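Local coordinates for protein polyhedrin (Antheraea mylitta cypovirus 4, PDB 5A9C) that probably assembles into the crystalline matrix of the viral occlusion bodies (polyhedra) that shelter cypovirus particles outside the insect host, at residues E181-T184 and E185-I189; L71-G74 and S75-P79; E18-E21 and I22-R25; H119-C122 and G123-R127; Y56-P59 and D60-V64. All coordinates share one frame; numbering follows the deposited sequence.

Contact 1 (E181-T184 and E185-I189)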
# COMPACT_ATOMS: atom_id res chain seq x y z
N GLU A 181 -6.00 -8.65 -18.85
CA GLU A 181 -6.13 -8.12 -20.20
C GLU A 181 -7.13 -8.94 -21.01
O GLU A 181 -7.07 -10.17 -21.00
CB GLU A 181 -4.77 -8.11 -20.90
CG GLU A 181 -3.74 -7.20 -20.25
CD GLU A 181 -2.38 -7.26 -20.92
OE1 GLU A 181 -2.08 -8.30 -21.55
OE2 GLU A 181 -1.62 -6.28 -20.83
N PHE A 182 -8.04 -8.26 -21.69
CA PHE A 182 -9.03 -8.92 -22.53
C PHE A 182 -8.87 -8.47 -23.97
O PHE A 182 -8.63 -7.30 -24.25
CB PHE A 182 -10.45 -8.59 -22.05
CG PHE A 182 -10.72 -9.00 -20.63
CD1 PHE A 182 -10.47 -8.12 -19.58
CD2 PHE A 182 -11.24 -10.25 -20.34
CE1 PHE A 182 -10.73 -8.50 -18.27
CE2 PHE A 182 -11.49 -10.63 -19.04
CZ PHE A 182 -11.24 -9.75 -18.00
N ASN A 183 -9.00 -9.42 -24.90
CA ASN A 183 -8.90 -9.11 -26.32
C ASN A 183 -10.14 -8.41 -26.87
O ASN A 183 -10.04 -7.52 -27.71
CB ASN A 183 -8.62 -10.38 -27.13
CG ASN A 183 -7.31 -11.04 -26.76
OD1 ASN A 183 -6.36 -10.37 -26.35
ND2 ASN A 183 -7.24 -12.36 -26.91
N THR A 184 -11.31 -8.81 -26.37
CA THR A 184 -12.57 -8.30 -26.89
C THR A 184 -13.56 -8.10 -25.75
O THR A 184 -13.36 -8.61 -24.65
CB THR A 184 -13.20 -9.28 -27.89
OG1 THR A 184 -13.59 -10.48 -27.21
CG2 THR A 184 -12.22 -9.62 -29.00
N GLU A 185 -14.64 -7.36 -26.00
CA GLU A 185 -15.65 -7.17 -24.96
C GLU A 185 -16.32 -8.49 -24.58
O GLU A 185 -16.69 -8.69 -23.43
CB GLU A 185 -16.72 -6.15 -25.36
CG GLU A 185 -17.50 -5.64 -24.15
CD GLU A 185 -18.75 -4.85 -24.49
OE1 GLU A 185 -19.19 -4.87 -25.66
OE2 GLU A 185 -19.30 -4.21 -23.57
N SER A 186 -16.48 -9.39 -25.54
CA SER A 186 -17.11 -10.67 -25.26
C SER A 186 -16.37 -11.39 -24.14
O SER A 186 -16.99 -12.03 -23.28
CB SER A 186 -17.18 -11.55 -26.52
OG SER A 186 -15.89 -11.80 -27.04
N ASP A 187 -15.05 -11.28 -24.13
CA ASP A 187 -14.23 -11.87 -23.07
C ASP A 187 -14.51 -11.19 -21.73
O ASP A 187 -14.59 -11.86 -20.69
CB ASP A 187 -12.75 -11.77 -23.41
CG ASP A 187 -12.37 -12.63 -24.61
OD1 ASP A 187 -12.99 -13.69 -24.81
OD2 ASP A 187 -11.44 -12.24 -25.35
N VAL A 188 -14.63 -9.87 -21.75
CA VAL A 188 -14.95 -9.13 -20.54
C VAL A 188 -16.30 -9.58 -20.00
O VAL A 188 -16.46 -9.86 -18.82
CB VAL A 188 -15.02 -7.61 -20.80
CG1 VAL A 188 -15.45 -6.88 -19.54
CG2 VAL A 188 -13.67 -7.10 -21.29
N ILE A 189 -17.28 -9.67 -20.90
CA ILE A 189 -18.65 -10.00 -20.52
C ILE A 189 -18.76 -11.38 -19.86
O ILE A 189 -19.39 -11.52 -18.81
CB ILE A 189 -19.60 -9.92 -21.73
CG1 ILE A 189 -19.66 -8.47 -22.24
CG2 ILE A 189 -20.98 -10.43 -21.37
CD1 ILE A 189 -20.33 -8.32 -23.59
O HOH W 1 -8.88 -12.09 -23.72
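The backbone turns from strand 176-182 into helix 185-195 at T184, whose O is approached by two amides of the first helical turn: D187 N lies 3.2 Å from T184 O in a weak, bent bond (126° at the hydrogen), and V188 N makes a straighter but equally weak bond of 3.4 Å to T184 O. This is a helix N-terminus with T184 as N-cap, joining an edge strand, within this chain, of the six-stranded sheet to the helix that follows. The T184 hydroxyl is turned in between its own backbone N and carbonyl carbon (chi1 67°), which brings OG1 over the start of the helix. There T184 OG1 meets S186 OG at 2.7 Å, a hydrogen bond in which either hydroxyl could donate, and D187 OD2 stands 3.3 Å from T184 OG1 as a second, weak partner for the same proton. Apart from these polar groups, F182 and V188 make the apolar part of the contact. They cross at about a right angle: V188 CG2 comes within 3.6 Å of F182 CG near the root of the ring, while V188 CA sits 3.9 Å above one face of the F182 ring, offset toward the rim, in a CH-pi contact. Y191, one turn further along, meets the same ring edge-to-face. E185 points away from the strand at its CB, and its OE2 is hydrogen-bonded to the hydroxyl of Y199. D187 also reaches back past the cap through one water, which accepts from N183 N at 2.9 Å and donates to D187 OD2 at 3.0 Å.

Contact 2 (L71-G74 and S75-P79). Residue 74 of segment 71-74 comes from a tag, linker or insertion. Residues 75, 76 of segment 75-79 come from a tag, linker or insertion.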
# COMPACT_ATOMS: atom_id res chain seq x y z
N LEU A 71 -2.87 2.99 -16.51
CA LEU A 71 -4.08 2.99 -17.32
C LEU A 71 -3.80 2.78 -18.81
O LEU A 71 -4.71 2.51 -19.58
CB LEU A 71 -4.85 4.30 -17.12
CG LEU A 71 -5.60 4.48 -15.80
CD1 LEU A 71 -6.12 5.90 -15.66
CD2 LEU A 71 -6.75 3.48 -15.69
N LEU A 72 -2.54 2.90 -19.20
CA LEU A 72 -2.17 2.74 -20.60
C LEU A 72 -2.32 1.31 -21.08
O LEU A 72 -2.10 0.36 -20.33
CB LEU A 72 -0.73 3.21 -20.85
CG LEU A 72 -0.45 4.71 -20.82
CD1 LEU A 72 1.05 4.96 -20.89
CD2 LEU A 72 -1.16 5.42 -21.96
N GLU A 73 -2.69 1.16 -22.35
CA GLU A 73 -2.72 -0.14 -23.01
C GLU A 73 -1.30 -0.54 -23.40
O GLU A 73 -0.40 0.29 -23.45
CB GLU A 73 -3.61 -0.05 -24.26
CG GLU A 73 -3.72 -1.34 -25.05
CD GLU A 73 -4.68 -1.22 -26.22
OE1 GLU A 73 -4.53 -0.27 -27.02
OE2 GLU A 73 -5.60 -2.06 -26.33
N GLY A 74 -1.10 -1.83 -23.67
CA GLY A 74 0.20 -2.32 -24.08
C GLY A 74 0.77 -1.52 -25.24
O GLY A 74 1.96 -1.21 -25.28
N SER A 75 -0.09 -1.18 -26.20
CA SER A 75 0.31 -0.39 -27.35
C SER A 75 0.77 1.00 -26.92
O SER A 75 1.55 1.65 -27.62
CB SER A 75 -0.84 -0.27 -28.35
OG SER A 75 -1.85 0.60 -27.86
N GLY A 76 0.28 1.44 -25.77
CA GLY A 76 0.62 2.75 -25.25
C GLY A 76 -0.54 3.73 -25.35
O GLY A 76 -0.38 4.92 -25.13
N ARG A 77 -1.71 3.21 -25.70
CA ARG A 77 -2.89 4.06 -25.84
C ARG A 77 -3.60 4.27 -24.51
O ARG A 77 -3.60 3.39 -23.65
CB ARG A 77 -3.88 3.46 -26.85
CG ARG A 77 -3.46 3.60 -28.30
CD ARG A 77 -4.67 3.42 -29.21
NE ARG A 77 -4.29 3.28 -30.61
CZ ARG A 77 -4.98 2.55 -31.49
NH1 ARG A 77 -6.07 1.90 -31.11
NH2 ARG A 77 -4.57 2.47 -32.75
N TYR A 78 -4.20 5.44 -24.36
CA TYR A 78 -4.98 5.77 -23.18
C TYR A 78 -6.43 5.33 -23.37
O TYR A 78 -6.95 5.35 -24.48
CB TYR A 78 -4.91 7.27 -22.89
CG TYR A 78 -5.48 7.65 -21.54
CD1 TYR A 78 -4.68 7.63 -20.40
CD2 TYR A 78 -6.81 8.02 -21.41
CE1 TYR A 78 -5.20 7.98 -19.16
CE2 TYR A 78 -7.33 8.36 -20.18
CZ TYR A 78 -6.52 8.34 -19.06
OH TYR A 78 -7.05 8.68 -17.84
N PRO A 79 -7.10 4.92 -22.27
CA PRO A 79 -8.48 4.44 -22.33
C PRO A 79 -9.52 5.53 -22.63
O PRO A 79 -9.34 6.69 -22.26
CB PRO A 79 -8.72 3.87 -20.93
CG PRO A 79 -7.74 4.58 -20.06
CD PRO A 79 -6.53 4.79 -20.92
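E73 packs its side chain alongside S75 and R77, its CB meeting R77 and its CG and OE1 meeting S75. CB lies 3.5 Å from R77 O, the oxygen that also takes the E73 amide. From there chi1 of 179°, anti to the backbone N, sends CG toward S75, with E73 CG 3.8 Å from S75 N, and the extended chain takes the carboxylate on to the serine hydroxyl. At the tip, S75 OG donates to E73 OE1 over 2.9 Å, reaching the oxygen on its anti side and 32° out of the carboxylate plane; the other oxygen, OE2, is bonded to S48 OG. The side chains of E73 and R77 lie side by side, pointing the same way, but their charged atoms are not in contact. The backbone beneath is a type I beta turn from E73 to G76 followed by a G1 beta bulge: G76 N donates to E73 O at 2.7 Å, and E73 N donates to R77 O at 2.7 Å, almost straight at 172°, in the carbonyl plane. G76, at positive phi, and R77 together stand opposite E73. G74, S75 and G76 are inserted linker residues, consistent with their closing the chain where the base domain was deleted. On the flank of the turn L72 CD2 rests 3.3 Å from G76 O. Further down the two arms, L71 points into the second one, its CB 4.1 Å from P79 CG. L71 and Y78 lie side by side, with L71 CD1 3.7 Å from Y78 OH, a hydroxyl that is bonded to N144 O.

Contact 3 (E18-E21 and I22-R25)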
# COMPACT_ATOMS: atom_id res chain seq x y z
N GLU A 18 -36.56 -26.70 -1.74
CA GLU A 18 -36.33 -25.84 -0.59
C GLU A 18 -34.84 -25.65 -0.33
O GLU A 18 -34.38 -24.55 -0.03
CB GLU A 18 -37.00 -26.40 0.66
CG GLU A 18 -38.51 -26.47 0.58
CD GLU A 18 -39.14 -26.94 1.88
OE1 GLU A 18 -38.45 -26.91 2.93
OE2 GLU A 18 -40.33 -27.34 1.86
N GLN A 19 -34.08 -26.74 -0.43
CA GLN A 19 -32.65 -26.69 -0.19
C GLN A 19 -31.96 -25.84 -1.24
O GLN A 19 -31.06 -25.05 -0.93
CB GLN A 19 -32.06 -28.10 -0.17
CG GLN A 19 -30.59 -28.14 0.24
CD GLN A 19 -30.06 -29.55 0.36
OE1 GLN A 19 -30.59 -30.48 -0.27
NE2 GLN A 19 -29.03 -29.73 1.16
N GLN A 20 -32.37 -25.99 -2.50
CA GLN A 20 -31.82 -25.18 -3.58
C GLN A 20 -32.17 -23.71 -3.37
O GLN A 20 -31.39 -22.82 -3.71
CB GLN A 20 -32.35 -25.66 -4.93
CG GLN A 20 -31.53 -25.17 -6.12
CD GLN A 20 -30.14 -25.76 -6.14
OE1 GLN A 20 -29.97 -26.98 -6.14
NE2 GLN A 20 -29.13 -24.90 -6.16
N GLU A 21 -33.36 -23.46 -2.81
CA GLU A 21 -33.78 -22.10 -2.47
C GLU A 21 -32.90 -21.52 -1.36
O GLU A 21 -32.50 -20.36 -1.42
CB GLU A 21 -35.25 -22.07 -2.05
CG GLU A 21 -36.23 -22.21 -3.21
CD GLU A 21 -37.65 -22.43 -2.73
OE1 GLU A 21 -37.86 -22.62 -1.52
OE2 GLU A 21 -38.57 -22.40 -3.58
N ILE A 22 -32.62 -22.33 -0.35
CA ILE A 22 -31.76 -21.89 0.74
C ILE A 22 -30.33 -21.64 0.25
O ILE A 22 -29.67 -20.71 0.71
CB ILE A 22 -31.74 -22.91 1.89
CG1 ILE A 22 -33.09 -22.91 2.60
CG2 ILE A 22 -30.64 -22.58 2.88
CD1 ILE A 22 -33.46 -21.58 3.21
N ILE A 23 -29.87 -22.47 -0.68
CA ILE A 23 -28.55 -22.30 -1.27
C ILE A 23 -28.47 -20.99 -2.05
O ILE A 23 -27.49 -20.26 -1.96
CB ILE A 23 -28.18 -23.49 -2.18
CG1 ILE A 23 -27.83 -24.72 -1.33
CG2 ILE A 23 -27.01 -23.13 -3.09
CD1 ILE A 23 -27.75 -25.99 -2.12
N THR A 24 -29.52 -20.70 -2.81
CA THR A 24 -29.60 -19.45 -3.55
C THR A 24 -29.58 -18.27 -2.58
O THR A 24 -28.83 -17.32 -2.77
CB THR A 24 -30.88 -19.38 -4.43
OG1 THR A 24 -30.96 -20.55 -5.25
CG2 THR A 24 -30.84 -18.14 -5.32
N ARG A 25 -30.40 -18.35 -1.53
CA ARG A 25 -30.45 -17.32 -0.51
C ARG A 25 -29.10 -17.16 0.18
O ARG A 25 -28.64 -16.04 0.42
CB ARG A 25 -31.51 -17.66 0.55
CG ARG A 25 -32.93 -17.60 0.05
CD ARG A 25 -33.89 -18.14 1.10
NE ARG A 25 -35.28 -17.84 0.78
CZ ARG A 25 -35.88 -16.69 1.07
NH1 ARG A 25 -35.21 -15.73 1.69
NH2 ARG A 25 -37.15 -16.51 0.74
O HOH W 2 -29.45 -21.92 -7.08
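Helix 15-29, the N-terminal arm of the polyhedrin chain, carries this contact, its centre about 27 Å from that of the chain, and the pair that marks it is Q20 with T24 one turn later. Q20 O is gripped twice by the same residue: T24 N donates to it at 3.0 Å, as the helix requires, and T24 OG1 donates to Q20 O at 2.8 Å. The two donors arrive from opposite faces of the carbonyl plane, tilted from it by 32° and 27°. The hydroxyl can do this because OG1 stands anti to the T24 carbonyl carbon (chi1 -53°), beside the backbone N and therefore facing back along the helix. A water then ties the Q20 side chain to the same hydroxyl: it donates to T24 OG1 at 2.7 Å and accepts from Q20 NE2 at 3.1 Å. The bend in Q20 at its second torsion brings the amide round to this water, and it also leaves Q20 NE2 4.1 Å from I23 CG2, where the two side chains pass at a slant. Nearby, methylenes of I23 and R25 lie against carbonyls one turn back. I23 CG1 is 3.3 Å from Q19 O, and R25 CG is 3.2 Å from E21 O, which also accepts R25 N. The E21 carboxylate is engaged by R17 in a salt bridge, and I214, from the C-terminal part of the chain, touches Q20, E21 and T24. A threonine hydroxyl returned to the carbonyl four residues earlier, beside unbroken i to i-4 backbone bonds, is typical of a regular alpha helix.

Contact 4 (H119-C122 and G123-R127)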
# COMPACT_ATOMS: atom_id res chain seq x y z
N HIS A 119 -17.78 17.69 -7.05
CA HIS A 119 -18.69 16.96 -7.93
C HIS A 119 -18.31 15.49 -8.06
O HIS A 119 -18.46 14.89 -9.13
CB HIS A 119 -18.75 17.62 -9.32
CG HIS A 119 -18.95 19.10 -9.28
ND1 HIS A 119 -20.19 19.68 -9.14
CD2 HIS A 119 -18.07 20.12 -9.36
CE1 HIS A 119 -20.06 21.00 -9.14
NE2 HIS A 119 -18.78 21.29 -9.27
N VAL A 120 -17.81 14.92 -6.97
CA VAL A 120 -17.42 13.51 -6.95
C VAL A 120 -18.58 12.63 -7.43
O VAL A 120 -19.74 12.94 -7.18
CB VAL A 120 -16.97 13.07 -5.54
CG1 VAL A 120 -18.08 13.31 -4.52
CG2 VAL A 120 -16.55 11.60 -5.54
N ILE A 121 -18.25 11.56 -8.14
CA ILE A 121 -19.25 10.64 -8.67
C ILE A 121 -19.79 9.73 -7.57
O ILE A 121 -19.05 8.94 -6.98
CB ILE A 121 -18.68 9.78 -9.82
CG1 ILE A 121 -18.12 10.69 -10.91
CG2 ILE A 121 -19.74 8.85 -10.38
CD1 ILE A 121 -17.44 9.96 -12.04
N CYS A 122 -21.09 9.85 -7.30
CA CYS A 122 -21.73 9.11 -6.22
C CYS A 122 -23.25 9.16 -6.34
O CYS A 122 -23.80 9.59 -7.36
CB CYS A 122 -21.29 9.67 -4.86
SG CYS A 122 -21.68 11.42 -4.58
N GLY A 123 -23.95 8.72 -5.29
CA GLY A 123 -25.40 8.73 -5.30
C GLY A 123 -25.97 7.91 -6.44
O GLY A 123 -25.47 6.83 -6.75
N ASN A 124 -27.02 8.43 -7.08
CA ASN A 124 -27.70 7.71 -8.15
C ASN A 124 -26.94 7.68 -9.48
O ASN A 124 -27.45 7.19 -10.49
CB ASN A 124 -29.12 8.25 -8.35
CG ASN A 124 -30.08 7.78 -7.26
OD1 ASN A 124 -29.66 7.13 -6.30
ND2 ASN A 124 -31.36 8.09 -7.42
N GLN A 125 -25.72 8.21 -9.48
CA GLN A 125 -24.85 8.09 -10.64
C GLN A 125 -24.39 6.64 -10.77
O GLN A 125 -24.07 6.17 -11.86
CB GLN A 125 -23.64 9.02 -10.53
CG GLN A 125 -23.98 10.49 -10.65
CD GLN A 125 -22.75 11.38 -10.66
OE1 GLN A 125 -22.30 11.85 -9.62
NE2 GLN A 125 -22.20 11.61 -11.85
N LEU A 126 -24.38 5.93 -9.65
CA LEU A 126 -24.09 4.50 -9.64
C LEU A 126 -25.35 3.71 -9.97
O LEU A 126 -26.34 3.77 -9.24
CB LEU A 126 -23.54 4.09 -8.27
CG LEU A 126 -22.44 4.97 -7.67
CD1 LEU A 126 -21.98 4.40 -6.33
CD2 LEU A 126 -21.26 5.11 -8.62
N ARG A 127 -25.31 2.97 -11.08
CA ARG A 127 -26.49 2.25 -11.56
C ARG A 127 -26.68 0.92 -10.83
O ARG A 127 -25.73 0.17 -10.63
CB ARG A 127 -26.38 1.99 -13.06
CG ARG A 127 -26.11 3.24 -13.90
CD ARG A 127 -25.95 2.88 -15.38
NE ARG A 127 -27.10 2.15 -15.90
CZ ARG A 127 -27.18 1.66 -17.13
NH1 ARG A 127 -26.18 1.83 -17.99
NH2 ARG A 127 -28.27 1.01 -17.52
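I121, C122 and Q125 meet by two hydrogen bonds and a small apolar patch. The backbone bond runs from Q125 N to C122 O at 3.2 Å and closes a turn whose inner residues match type II': G123 has phi 59° and psi -139°, and N124 sits near the helical region. This turn runs into a short 3-10 turn at N124-Q125, where L126 N bonds to G123 O. The second bond across the contact is made by a side chain. The Q125 side chain, extended beyond CG, runs back alongside C122 and brings OE1 to C122 N at 3.3 Å, with 161° at the hydrogen. In both bonds the donor lies well above the plane of the accepting carbonyl. The apolar contacts centre on I121 CG2. It is 3.9 Å from Q125 CB, with the two side chains crossing at about a right angle, and 4.4 Å from L126 CD2. I121 and L126 both lean on V136 of strand 133-139, which places the turn against the large sheet, while the I121 backbone bonds to V97 of strand 96-100. Chemically, the Q125 amide oxygen satisfies a backbone N-H that the turn itself does not, while the stem of the same residue packs against I121; both bonds, lying off the lone pairs, are probably modest in strength.

Contact 5 (Y56-P59 and D60-V64)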
# COMPACT_ATOMS: atom_id res chain seq x y z
N TYR A 56 -10.22 -5.97 -7.73
CA TYR A 56 -9.86 -5.94 -6.32
C TYR A 56 -10.85 -6.73 -5.47
O TYR A 56 -12.06 -6.50 -5.54
CB TYR A 56 -9.81 -4.50 -5.80
CG TYR A 56 -8.91 -3.58 -6.59
CD1 TYR A 56 -9.40 -2.87 -7.68
CD2 TYR A 56 -7.58 -3.40 -6.24
CE1 TYR A 56 -8.60 -2.02 -8.40
CE2 TYR A 56 -6.75 -2.56 -6.96
CZ TYR A 56 -7.27 -1.87 -8.05
OH TYR A 56 -6.46 -1.02 -8.77
N VAL A 57 -10.34 -7.66 -4.66
CA VAL A 57 -11.15 -8.28 -3.63
C VAL A 57 -10.60 -7.90 -2.26
O VAL A 57 -9.38 -7.86 -2.06
CB VAL A 57 -11.25 -9.81 -3.79
CG1 VAL A 57 -11.89 -10.15 -5.12
CG2 VAL A 57 -9.89 -10.47 -3.67
N PHE A 58 -11.50 -7.60 -1.33
CA PHE A 58 -11.13 -7.01 -0.04
C PHE A 58 -12.30 -7.14 0.93
O PHE A 58 -13.45 -7.06 0.52
CB PHE A 58 -10.79 -5.54 -0.23
CG PHE A 58 -11.94 -4.73 -0.77
CD1 PHE A 58 -12.26 -4.77 -2.12
CD2 PHE A 58 -12.71 -3.94 0.07
CE1 PHE A 58 -13.32 -4.03 -2.62
CE2 PHE A 58 -13.77 -3.20 -0.43
CZ PHE A 58 -14.08 -3.25 -1.78
N PRO A 59 -12.00 -7.32 2.22
CA PRO A 59 -13.04 -7.56 3.23
C PRO A 59 -13.64 -6.32 3.91
O PRO A 59 -14.77 -6.41 4.38
CB PRO A 59 -12.31 -8.41 4.27
CG PRO A 59 -10.90 -7.93 4.20
CD PRO A 59 -10.65 -7.60 2.74
N ASP A 60 -12.91 -5.21 3.96
CA ASP A 60 -13.37 -4.07 4.76
C ASP A 60 -13.46 -2.75 4.01
O ASP A 60 -14.49 -2.06 4.07
CB ASP A 60 -12.48 -3.91 6.00
CG ASP A 60 -12.61 -5.08 6.95
OD1 ASP A 60 -13.74 -5.36 7.40
OD2 ASP A 60 -11.58 -5.72 7.25
N TYR A 61 -12.39 -2.37 3.32
CA TYR A 61 -12.38 -1.12 2.57
C TYR A 61 -11.36 -1.15 1.45
O TYR A 61 -10.37 -1.88 1.50
CB TYR A 61 -12.12 0.07 3.50
CG TYR A 61 -10.77 0.01 4.19
CD1 TYR A 61 -9.64 0.56 3.59
CD2 TYR A 61 -10.63 -0.61 5.42
CE1 TYR A 61 -8.41 0.50 4.22
CE2 TYR A 61 -9.40 -0.68 6.05
CZ TYR A 61 -8.29 -0.12 5.44
OH TYR A 61 -7.07 -0.19 6.07
N LEU A 62 -11.60 -0.34 0.43
CA LEU A 62 -10.71 -0.25 -0.71
C LEU A 62 -10.49 1.20 -1.09
O LEU A 62 -11.44 1.95 -1.32
CB LEU A 62 -11.29 -1.02 -1.89
CG LEU A 62 -10.55 -0.88 -3.23
CD1 LEU A 62 -9.20 -1.58 -3.18
CD2 LEU A 62 -11.40 -1.43 -4.36
N LYS A 63 -9.22 1.60 -1.14
CA LYS A 63 -8.83 2.91 -1.65
C LYS A 63 -7.96 2.70 -2.88
O LYS A 63 -6.89 2.10 -2.80
CB LYS A 63 -8.06 3.70 -0.59
CG LYS A 63 -8.85 3.99 0.67
CD LYS A 63 -7.98 4.65 1.72
CE LYS A 63 -6.77 3.79 2.05
NZ LYS A 63 -5.91 4.40 3.09
N VAL A 64 -8.41 3.20 -4.03
CA VAL A 64 -7.69 2.98 -5.28
C VAL A 64 -7.25 4.29 -5.93
O VAL A 64 -8.02 5.24 -6.00
CB VAL A 64 -8.55 2.21 -6.30
CG1 VAL A 64 -7.81 2.10 -7.63
CG2 VAL A 64 -8.89 0.84 -5.77
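Two first torsions set this contact: F58 holds its CG between its backbone N and carbonyl carbon (chi1 61°), which turns its ring to the L62 CB that the strand backbone places over it, and L62 sends its CG branch on anti to its backbone N (chi1 173°). L62 CB sits over the middle of one face, 3.5 Å from the F58 ring centroid, in a close CH-pi contact. The branch continues toward Y56, and L62 CD2 touches F58 CE1 at 3.7 Å and Y56 CB at 3.7 Å, so the leucine is wedged between the two aromatics. V64 comes from the opposite direction to Y56 and sets CG2 over one face of its ring, 4.0 Å from the Y56 centroid and shifted toward the rim, while V64 CG1 is 3.6 Å from Y56 OH. No hydrogen bond joins strand segments 56-58 and 61-64; their axes have a closest approach of 7.5 Å, with 147° between their N-to-C directions. They form a beta-arch: Y56 to F58 belong to the six-stranded sheet, V64 and L62 to the three-stranded one, and the side chains between them are buried where the two sheets face each other. At the bend, P59 and D60 turn the chain. D60 OD1 is held in a salt bridge by R160 and D60 N donates to N173 OD1. Close to the bend F58 CD2 comes to 3.4 Å from Y61 C, and beyond it K63 NZ bonds to L170 O and N173 O of a second subunit.

Overall arrangement
From the N terminus, contact 3 comes first, about two turns within helix 15-29 that close no loop. Contact 5 closes the bend carrying the chain from the six-stranded to the three-stranded sheet, and contact 2 the linker turn before strand 81-87. Contact 4 shapes the turn leading into strand 127-128, and contact 1 starts helix 185-195 after strand 176-182. All five run in series; none nests or crosses another, and none touches another. Contacts 1 and 5 reach neighbouring strands of the six-stranded sheet on opposite sides of the chain's centre, about 23 Å between centres. Contacts 1 and 2 lie on one side, their nearest atoms about 5 Å apart. Contact 3 is remote, its centre about 44 Å from that of contact 2.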